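Local atomic coordinates of spindle assembly abnormal protein 6 (Caenorhabditis elegans, PDB entry 4G79), a protein that forms the central scaffold of centrioles, dimerising through a long coiled coil and linking the dimers through globular N-terminal domains to ensure ninefold symmetry. Residues 105-110 / 120-125. Numbering follows the deposited sequence.
Sequences TEINII and FELFSK
In one of its two conformers Thr105 comes doubtfully close to Phe123 O through OG1 and lies near Leu122 CD1. Glu106 N donates to Phe123 O (3.2 Å), and Phe123 N to Glu106 O (2.9 Å); in one of two conformers the glutamate side chain, bent at chi2 (93°), brings OE1 to Lys125 N for a weak, doubtful hydrogen bond. Glu106 O also lies at the edge of the Phe123 ring. On the face of this antiparallel hairpin turned away from the Glu106 and Phe123 side chains, Ile107 CG2, anti to the backbone N, reaches Phe120 CE2 at 3.6 Å, while Ile107 CG1 packs on Leu122 CD1 at 3.8 Å. An alanine here would probably open a gap between Phe120 and Leu122 and leave the phenyl ring less firmly seated. Asn108 N bonds to Glu121 O (2.9 Å), and Glu121 N to Asn108 O (2.8 Å); Asn108 ND2 approaches Phe123 CE1 with amide and ring planes 59° apart. Ile109 CG1 touches Phe120 CD2 more loosely, and Ile110 CD1 rests against the Glu121 carboxylate. Within the SAS-6 N-terminal domain, the hairpin is flanked by strand 7-21 beside 106-111 and strand 132-140 beside 117-123, while Leu100 of helix 92-102 packs on Thr105 and Leu122.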
loop_
_atom_site.group_PDB
_atom_site.type_symbol
_atom_site.label_atom_id
_atom_site.label_comp_id
_atom_site.label_asym_id
_atom_site.label_seq_id
_atom_site.Cartn_x
_atom_site.Cartn_y
_atom_site.Cartn_z
ATOM N N THR A 105 -9.605 10.647 -5.308
ATOM C CA THR A 105 -9.567 9.249 -4.884
ATOM C C THR A 105 -10.363 8.309 -5.796
ATOM O O THR A 105 -11.153 8.764 -6.622
ATOM C CB THR A 105 -10.082 9.113 -3.441
ATOM O OG1 THR A 105 -9.779 7.808 -3.019
ATOM C CG2 THR A 105 -11.583 9.301 -3.300
ATOM N N GLU A 106 -10.180 6.985 -5.585
ATOM C CA GLU A 106 -10.858 5.922 -6.327
ATOM C C GLU A 106 -11.410 4.902 -5.347
ATOM O O GLU A 106 -10.691 4.465 -4.443
ATOM C CB GLU A 106 -9.920 5.228 -7.335
ATOM C CG GLU A 106 -9.143 6.157 -8.259
ATOM C CD GLU A 106 -7.776 6.522 -7.712
ATOM O OE1 GLU A 106 -6.952 5.601 -7.522
ATOM O OE2 GLU A 106 -7.546 7.716 -7.419
ATOM N N ILE A 107 -12.684 4.525 -5.524
ATOM C CA ILE A 107 -13.318 3.521 -4.674
ATOM C C ILE A 107 -13.643 2.274 -5.472
ATOM O O ILE A 107 -14.268 2.354 -6.547
ATOM C CB ILE A 107 -14.598 4.094 -3.985
ATOM C CG1 ILE A 107 -14.247 5.205 -2.953
ATOM C CG2 ILE A 107 -15.421 2.977 -3.276
ATOM C CD1 ILE A 107 -15.452 6.030 -2.566
ATOM N N ASN A 108 -13.301 1.112 -4.921
ATOM C CA ASN A 108 -13.762 -0.165 -5.489
ATOM C C ASN A 108 -14.653 -0.827 -4.493
ATOM O O ASN A 108 -14.321 -0.861 -3.299
ATOM C CB ASN A 108 -12.649 -1.159 -5.831
ATOM C CG ASN A 108 -11.789 -0.846 -7.010
ATOM O OD1 ASN A 108 -12.089 0.023 -7.824
ATOM N ND2 ASN A 108 -10.676 -1.556 -7.100
ATOM N N ILE A 109 -15.762 -1.382 -4.972
ATOM C CA ILE A 109 -16.676 -2.165 -4.133
ATOM C C ILE A 109 -16.755 -3.535 -4.796
ATOM O O ILE A 109 -17.066 -3.627 -5.991
ATOM C CB ILE A 109 -18.061 -1.484 -3.942
ATOM C CG1 ILE A 109 -17.927 -0.137 -3.184
ATOM C CG2 ILE A 109 -19.037 -2.420 -3.221
ATOM C CD1 ILE A 109 -19.030 0.866 -3.568
ATOM N N ILE A 110 -16.342 -4.573 -4.075
ATOM C CA ILE A 110 -16.350 -5.922 -4.615
ATOM C C ILE A 110 -17.510 -6.604 -3.932
ATOM O O ILE A 110 -17.469 -6.823 -2.728
ATOM C CB ILE A 110 -14.990 -6.642 -4.431
ATOM C CG1 ILE A 110 -13.839 -5.850 -5.102
ATOM C CG2 ILE A 110 -15.034 -8.080 -4.941
ATOM C CD1 ILE A 110 -12.874 -5.417 -4.178
ATOM N N PHE A 120 -15.241 -2.679 0.663
ATOM C CA PHE A 120 -15.141 -1.286 0.283
ATOM C C PHE A 120 -13.633 -0.988 0.298
ATOM O O PHE A 120 -12.996 -1.151 1.345
ATOM C CB PHE A 120 -15.937 -0.402 1.275
ATOM C CG PHE A 120 -15.770 1.093 1.093
ATOM C CD1 PHE A 120 -14.729 1.774 1.707
ATOM C CD2 PHE A 120 -16.662 1.820 0.303
ATOM C CE1 PHE A 120 -14.582 3.159 1.542
ATOM C CE2 PHE A 120 -16.532 3.201 0.166
ATOM C CZ PHE A 120 -15.485 3.857 0.770
ATOM N N GLU A 121 -13.083 -0.556 -0.817
ATOM C CA GLU A 121 -11.652 -0.274 -0.918
ATOM C C GLU A 121 -11.435 1.147 -1.338
ATOM O O GLU A 121 -12.009 1.572 -2.337
ATOM C CB GLU A 121 -11.004 -1.216 -1.939
ATOM C CG GLU A 121 -11.237 -2.704 -1.704
ATOM C CD GLU A 121 -10.332 -3.610 -2.521
ATOM O OE1 GLU A 121 -10.199 -3.384 -3.747
ATOM O OE2 GLU A 121 -9.768 -4.562 -1.938
ATOM N N LEU A 122 -10.647 1.894 -0.560
ATOM C CA LEU A 122 -10.330 3.289 -0.856
ATOM C C LEU A 122 -8.887 3.382 -1.346
ATOM O O LEU A 122 -8.008 2.826 -0.701
ATOM C CB LEU A 122 -10.548 4.167 0.402
ATOM C CG LEU A 122 -10.320 5.675 0.201
ATOM C CD1 LEU A 122 -11.245 6.231 -0.883
ATOM C CD2 LEU A 122 -10.567 6.404 1.502
ATOM N N PHE A 123 -8.644 4.121 -2.451
ATOM C CA PHE A 123 -7.309 4.273 -3.037
ATOM C C PHE A 123 -6.980 5.681 -3.261
ATOM O O PHE A 123 -7.879 6.492 -3.389
ATOM C CB PHE A 123 -7.210 3.565 -4.413
ATOM C CG PHE A 123 -7.462 2.079 -4.415
ATOM C CD1 PHE A 123 -8.765 1.576 -4.441
ATOM C CD2 PHE A 123 -6.403 1.179 -4.454
ATOM C CE1 PHE A 123 -8.997 0.203 -4.481
ATOM C CE2 PHE A 123 -6.637 -0.200 -4.476
ATOM C CZ PHE A 123 -7.933 -0.675 -4.507
ATOM N N SER A 124 -5.689 5.980 -3.357
ATOM C CA SER A 124 -5.197 7.290 -3.780
ATOM C C SER A 124 -3.997 7.006 -4.709
ATOM O O SER A 124 -2.875 6.817 -4.237
ATOM C CB SER A 124 -4.855 8.162 -2.579
ATOM O OG SER A 124 -4.495 9.458 -3.018
ATOM N N LYS A 125 -4.267 6.839 -6.019
ATOM C CA LYS A 125 -3.257 6.436 -7.008
ATOM C C LYS A 125 -2.086 7.369 -7.055
ATOM O O LYS A 125 -2.182 8.552 -6.753
ATOM C CB LYS A 125 -3.837 6.263 -8.439
ATOM C CG LYS A 125 -4.290 7.541 -9.134
ATOM C CD LYS A 125 -4.474 7.335 -10.652
ATOM C CE LYS A 125 -4.931 8.600 -11.346
ATOM N NZ LYS A 125 -3.889 9.670 -11.346
#